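Local structure of fatty acid amide hydrolase (Candida albicans, 6KVR) at residues His183-Ala195 and Trp309-Asp323. The protein probably hydrolyses monocarboxylic acid amides, including those of fatty acids, to the free acid and ammonia, as a member of the amidase signature family. Residues are numbered along the deposited sequence; the frame is centred on the assembly and turned at random.
Sequences HGVTTSILEKLGA and WMKAYINEGKPWESD
Val185, in the first turn of helix 185-192, sends its two methyls to different residues beyond the end of helix 309-317: CG1 lies 4.0 Å from Ser322 OG, while CG2 faces Asp323 CB. At Thr186 the contact turns polar. Tyr313 OH donates to Thr186 OG1 at 2.6 Å, and OG1 sits at the edge of the tyrosine ring, near its plane. Both oxygens have a second partner in Ser278, whose backbone O pairs with Thr186 OG1 and whose N pairs with Tyr313 OH. Ile189 then approaches the same ring from over a face: its CD1 is 4.2 Å from the ring centroid and 27° off the normal, a CH-pi contact, and also meets Pro319 CB at 3.8 Å. With Ile189 CG2 anti to the backbone N, this methyl rests 3.7 Å from Gly317 CA, directly on the backbone, where the CA atoms of Ile189 and Gly317 come within 5.5 Å of each other. Leu190 crosses Trp309 at about a right angle, CD2 coming within 3.4 Å of Trp309 NE1, beside Val250 of strand 248-253, which touches both side chains. Leu193 closes the row by splitting its methyls, CD1 over the Ala312 carbonyl and CD2 at 3.7 Å from Glu316 CB, just before Gly194, whose positive phi belongs to a Schellman motif following the helix. The axes of the two helical segments, 10.3 Å apart, cross at 94°, and the interface joins two helices packed beside the central sheet of the amidase fold. Chemically it is an apolar interface with a single direct hydrogen bond: Ser278 and that bond together satisfy the buried hydroxyls and hold the hydroxyl end of the tyrosine, while Ile189 packs on a face of its ring, whereas the indole N-H of Trp309, buried against the methyls of Leu190, has no hydrogen-bond partner in the model.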
loop_
_atom_site.group_PDB
_atom_site.type_symbol
_atom_site.label_atom_id
_atom_site.label_comp_id
_atom_site.label_asym_id
_atom_site.label_seq_id
_atom_site.Cartn_x
_atom_site.Cartn_y
_atom_site.Cartn_z
ATOM N N HIS A 183 2.292 23.026 9.094
ATOM C CA HIS A 183 1.672 21.842 9.663
ATOM C C HIS A 183 1.999 20.620 8.813
ATOM O O HIS A 183 2.223 20.720 7.605
ATOM C CB HIS A 183 0.156 22.021 9.721
ATOM C CG HIS A 183 -0.303 23.044 10.715
ATOM N ND1 HIS A 183 0.469 23.453 11.781
ATOM C CD2 HIS A 183 -1.464 23.740 10.801
ATOM C CE1 HIS A 183 -0.196 24.353 12.482
ATOM N NE2 HIS A 183 -1.372 24.541 11.912
ATOM N N GLY A 184 2.018 19.456 9.453
ATOM C CA GLY A 184 1.960 18.217 8.715
ATOM C C GLY A 184 0.611 18.073 8.047
ATOM O O GLY A 184 -0.307 18.870 8.266
ATOM N N VAL A 185 0.472 17.025 7.225
ATOM C CA VAL A 185 -0.740 16.897 6.416
ATOM C C VAL A 185 -1.973 16.780 7.308
ATOM O O VAL A 185 -2.983 17.458 7.090
ATOM C CB VAL A 185 -0.636 15.708 5.446
ATOM C CG1 VAL A 185 -1.948 15.517 4.735
ATOM C CG2 VAL A 185 0.478 15.950 4.422
ATOM N N THR A 186 -1.913 15.923 8.325
ATOM C CA THR A 186 -3.108 15.684 9.121
ATOM C C THR A 186 -3.514 16.939 9.899
ATOM O O THR A 186 -4.697 17.296 9.944
ATOM C CB THR A 186 -2.882 14.482 10.044
ATOM O OG1 THR A 186 -3.054 13.288 9.280
ATOM C CG2 THR A 186 -3.897 14.470 11.210
ATOM N N THR A 187 -2.549 17.647 10.479
ATOM C CA THR A 187 -2.901 18.846 11.228
ATOM C C THR A 187 -3.486 19.925 10.319
ATOM O O THR A 187 -4.452 20.604 10.697
ATOM C CB THR A 187 -1.682 19.369 11.986
ATOM O OG1 THR A 187 -1.313 18.417 12.985
ATOM C CG2 THR A 187 -1.991 20.697 12.652
ATOM N N SER A 188 -2.931 20.113 9.119
ATOM C CA SER A 188 -3.487 21.180 8.298
ATOM C C SER A 188 -4.840 20.794 7.736
ATOM O O SER A 188 -5.661 21.674 7.483
ATOM C CB SER A 188 -2.521 21.603 7.185
ATOM O OG SER A 188 -2.381 20.629 6.202
ATOM N N ILE A 189 -5.130 19.506 7.601
ATOM C CA ILE A 189 -6.498 19.139 7.261
ATOM C C ILE A 189 -7.443 19.469 8.414
ATOM O O ILE A 189 -8.555 19.962 8.194
ATOM C CB ILE A 189 -6.572 17.656 6.868
ATOM C CG1 ILE A 189 -5.989 17.445 5.467
ATOM C CG2 ILE A 189 -8.029 17.137 6.948
ATOM C CD1 ILE A 189 -5.892 15.984 5.096
ATOM N N LEU A 190 -7.019 19.218 9.659
ATOM C CA LEU A 190 -7.915 19.456 10.790
ATOM C C LEU A 190 -8.250 20.935 10.922
ATOM O O LEU A 190 -9.411 21.295 11.161
ATOM C CB LEU A 190 -7.302 18.918 12.085
ATOM C CG LEU A 190 -7.265 17.387 12.161
ATOM C CD1 LEU A 190 -6.649 16.927 13.473
ATOM C CD2 LEU A 190 -8.677 16.806 11.986
ATOM N N GLU A 191 -7.249 21.804 10.741
ATOM C CA GLU A 191 -7.478 23.246 10.777
ATOM C C GLU A 191 -8.443 23.685 9.681
ATOM O O GLU A 191 -9.385 24.440 9.939
ATOM C CB GLU A 191 -6.152 23.992 10.644
ATOM C CG GLU A 191 -6.287 25.489 10.778
ATOM C CD GLU A 191 -4.985 26.219 10.476
ATOM O OE1 GLU A 191 -4.848 27.393 10.903
ATOM O OE2 GLU A 191 -4.111 25.646 9.799
ATOM N N LYS A 192 -8.220 23.238 8.441
ATOM C CA LYS A 192 -9.138 23.608 7.360
ATOM C C LYS A 192 -10.572 23.170 7.662
ATOM O O LYS A 192 -11.526 23.870 7.314
ATOM C CB LYS A 192 -8.661 23.018 6.028
ATOM C CG LYS A 192 -7.305 23.574 5.562
ATOM C CD LYS A 192 -6.851 22.993 4.217
ATOM C CE LYS A 192 -5.465 23.517 3.827
ATOM N NZ LYS A 192 -4.856 22.738 2.694
ATOM N N LEU A 193 -10.746 22.027 8.326
ATOM C CA LEU A 193 -12.071 21.575 8.730
ATOM C C LEU A 193 -12.646 22.380 9.902
ATOM O O LEU A 193 -13.830 22.207 10.237
ATOM C CB LEU A 193 -12.020 20.089 9.089
ATOM C CG LEU A 193 -11.704 19.123 7.934
ATOM C CD1 LEU A 193 -11.410 17.720 8.459
ATOM C CD2 LEU A 193 -12.855 19.073 6.941
ATOM N N GLY A 194 -11.847 23.235 10.539
ATOM C CA GLY A 194 -12.336 24.128 11.566
ATOM C C GLY A 194 -11.848 23.866 12.972
ATOM O O GLY A 194 -12.264 24.591 13.886
ATOM N N ALA A 195 -10.967 22.890 13.191
ATOM C CA ALA A 195 -10.599 22.534 14.557
ATOM C C ALA A 195 -9.786 23.648 15.216
ATOM O O ALA A 195 -9.210 24.507 14.551
ATOM C CB ALA A 195 -9.814 21.227 14.580
ATOM N N TRP A 309 -14.710 12.021 13.020
ATOM C CA TRP A 309 -13.366 12.431 12.633
ATOM C C TRP A 309 -12.933 11.734 11.343
ATOM O O TRP A 309 -12.494 12.384 10.395
ATOM C CB TRP A 309 -12.410 12.130 13.791
ATOM C CG TRP A 309 -11.070 12.752 13.705
ATOM C CD1 TRP A 309 -10.672 13.913 14.280
ATOM C CD2 TRP A 309 -9.925 12.228 13.022
ATOM N NE1 TRP A 309 -9.353 14.164 13.990
ATOM C CE2 TRP A 309 -8.868 13.144 13.219
ATOM C CE3 TRP A 309 -9.698 11.090 12.243
ATOM C CZ2 TRP A 309 -7.598 12.953 12.680
ATOM C CZ3 TRP A 309 -8.429 10.894 11.710
ATOM C CH2 TRP A 309 -7.393 11.822 11.938
HETATM N N MSE A 310 -13.091 10.418 11.272
HETATM C CA MSE A 310 -12.768 9.684 10.061
HETATM C C MSE A 310 -13.542 10.224 8.861
HETATM O O MSE A 310 -12.952 10.532 7.818
HETATM C CB MSE A 310 -13.059 8.190 10.250
HETATM C CG MSE A 310 -12.269 7.548 11.389
HETATM SE SE MSE A 310 -10.334 7.500 11.000
HETATM C CE MSE A 310 -10.341 5.974 9.721
ATOM N N LYS A 311 -14.865 10.342 9.019
ATOM C CA LYS A 311 -15.717 10.775 7.914
ATOM C C LYS A 311 -15.314 12.154 7.420
ATOM O O LYS A 311 -15.180 12.371 6.209
ATOM C CB LYS A 311 -17.189 10.776 8.334
ATOM C CG LYS A 311 -18.166 11.165 7.210
ATOM C CD LYS A 311 -19.587 11.191 7.752
ATOM C CE LYS A 311 -19.799 12.398 8.660
ATOM N NZ LYS A 311 -20.513 12.057 9.943
ATOM N N ALA A 312 -15.108 13.101 8.344
ATOM C CA ALA A 312 -14.723 14.453 7.943
ATOM C C ALA A 312 -13.330 14.467 7.314
ATOM O O ALA A 312 -13.119 15.074 6.254
ATOM C CB ALA A 312 -14.779 15.395 9.146
ATOM N N TYR A 313 -12.365 13.808 7.965
ATOM C CA TYR A 313 -10.988 13.814 7.484
ATOM C C TYR A 313 -10.915 13.315 6.048
ATOM O O TYR A 313 -10.339 13.975 5.183
ATOM C CB TYR A 313 -10.106 12.952 8.395
ATOM C CG TYR A 313 -8.618 12.956 8.051
ATOM C CD1 TYR A 313 -8.111 12.161 7.019
ATOM C CD2 TYR A 313 -7.723 13.754 8.762
ATOM C CE1 TYR A 313 -6.765 12.155 6.715
ATOM C CE2 TYR A 313 -6.381 13.761 8.459
ATOM C CZ TYR A 313 -5.903 12.958 7.433
ATOM O OH TYR A 313 -4.557 12.959 7.138
ATOM N N ILE A 314 -11.516 12.156 5.777
ATOM C CA ILE A 314 -11.355 11.512 4.482
ATOM C C ILE A 314 -12.234 12.175 3.425
ATOM O O ILE A 314 -11.742 12.603 2.374
ATOM C CB ILE A 314 -11.655 10.009 4.611
ATOM C CG1 ILE A 314 -10.561 9.313 5.425
ATOM C CG2 ILE A 314 -11.874 9.370 3.225
ATOM C CD1 ILE A 314 -10.965 7.944 5.954
ATOM N N ASN A 315 -13.544 12.277 3.684
ATOM C CA ASN A 315 -14.467 12.710 2.639
ATOM C C ASN A 315 -14.390 14.211 2.388
ATOM O O ASN A 315 -14.628 14.656 1.262
ATOM C CB ASN A 315 -15.902 12.282 2.984
ATOM C CG ASN A 315 -16.115 10.783 2.842
ATOM O OD1 ASN A 315 -15.277 10.067 2.275
ATOM N ND2 ASN A 315 -17.247 10.295 3.349
ATOM N N GLU A 316 -14.022 15.000 3.390
ATOM C CA GLU A 316 -13.873 16.440 3.223
ATOM C C GLU A 316 -12.429 16.924 3.208
ATOM O O GLU A 316 -12.125 17.899 2.519
ATOM C CB GLU A 316 -14.623 17.175 4.338
ATOM C CG GLU A 316 -16.085 16.778 4.423
ATOM C CD GLU A 316 -17.002 17.968 4.650
ATOM O OE1 GLU A 316 -16.861 18.976 3.910
ATOM O OE2 GLU A 316 -17.857 17.895 5.564
ATOM N N GLY A 317 -11.531 16.294 3.967
ATOM C CA GLY A 317 -10.138 16.703 3.927
ATOM C C GLY A 317 -9.397 16.226 2.691
ATOM O O GLY A 317 -8.422 16.862 2.280
ATOM N N LYS A 318 -9.834 15.117 2.093
ATOM C CA LYS A 318 -9.268 14.584 0.862
ATOM C C LYS A 318 -7.732 14.488 0.919
ATOM O O LYS A 318 -7.044 15.160 0.153
ATOM C CB LYS A 318 -9.694 15.427 -0.332
ATOM C CG LYS A 318 -11.208 15.477 -0.608
ATOM C CD LYS A 318 -11.527 16.628 -1.584
ATOM C CE LYS A 318 -13.013 16.788 -1.842
ATOM N NZ LYS A 318 -13.578 15.697 -2.688
ATOM N N PRO A 319 -7.183 13.673 1.829
ATOM C CA PRO A 319 -5.725 13.698 2.038
ATOM C C PRO A 319 -4.913 13.310 0.803
ATOM O O PRO A 319 -3.770 13.774 0.659
ATOM C CB PRO A 319 -5.521 12.684 3.169
ATOM C CG PRO A 319 -6.683 11.781 3.070
ATOM C CD PRO A 319 -7.829 12.624 2.631
ATOM N N TRP A 320 -5.456 12.461 -0.082
ATOM C CA TRP A 320 -4.739 12.105 -1.302
ATOM C C TRP A 320 -4.402 13.331 -2.138
ATOM O O TRP A 320 -3.467 13.276 -2.942
ATOM C CB TRP A 320 -5.547 11.101 -2.147
ATOM C CG TRP A 320 -6.905 11.594 -2.486
ATOM C CD1 TRP A 320 -7.270 12.288 -3.605
ATOM C CD2 TRP A 320 -8.090 11.467 -1.685
ATOM N NE1 TRP A 320 -8.611 12.595 -3.554
ATOM C CE2 TRP A 320 -9.138 12.101 -2.388
ATOM C CE3 TRP A 320 -8.367 10.874 -0.448
ATOM C CZ2 TRP A 320 -10.447 12.154 -1.897
ATOM C CZ3 TRP A 320 -9.677 10.924 0.044
ATOM C CH2 TRP A 320 -10.695 11.563 -0.679
ATOM N N GLU A 321 -5.114 14.447 -1.947
ATOM C CA GLU A 321 -4.812 15.648 -2.716
ATOM C C GLU A 321 -3.505 16.318 -2.293
ATOM O O GLU A 321 -2.949 17.103 -3.070
ATOM C CB GLU A 321 -5.984 16.624 -2.616
ATOM C CG GLU A 321 -7.145 16.207 -3.510
ATOM C CD GLU A 321 -8.246 17.253 -3.621
ATOM O OE1 GLU A 321 -8.132 18.334 -3.003
ATOM O OE2 GLU A 321 -9.235 16.979 -4.334
ATOM N N SER A 322 -2.992 16.029 -1.092
ATOM C CA SER A 322 -1.700 16.569 -0.681
ATOM C C SER A 322 -0.705 15.510 -0.218
ATOM O O SER A 322 0.469 15.842 -0.016
ATOM C CB SER A 322 -1.876 17.623 0.434
ATOM O OG SER A 322 -2.915 17.294 1.338
ATOM N N ASP A 323 -1.124 14.258 -0.067
ATOM C CA ASP A 323 -0.256 13.153 0.323
ATOM C C ASP A 323 -0.544 12.009 -0.635
ATOM O O ASP A 323 -1.618 11.393 -0.576
ATOM C CB ASP A 323 -0.500 12.743 1.776
ATOM C CG ASP A 323 0.221 11.453 2.173
ATOM O OD1 ASP A 323 1.090 10.948 1.414
ATOM O OD2 ASP A 323 -0.083 10.950 3.289
#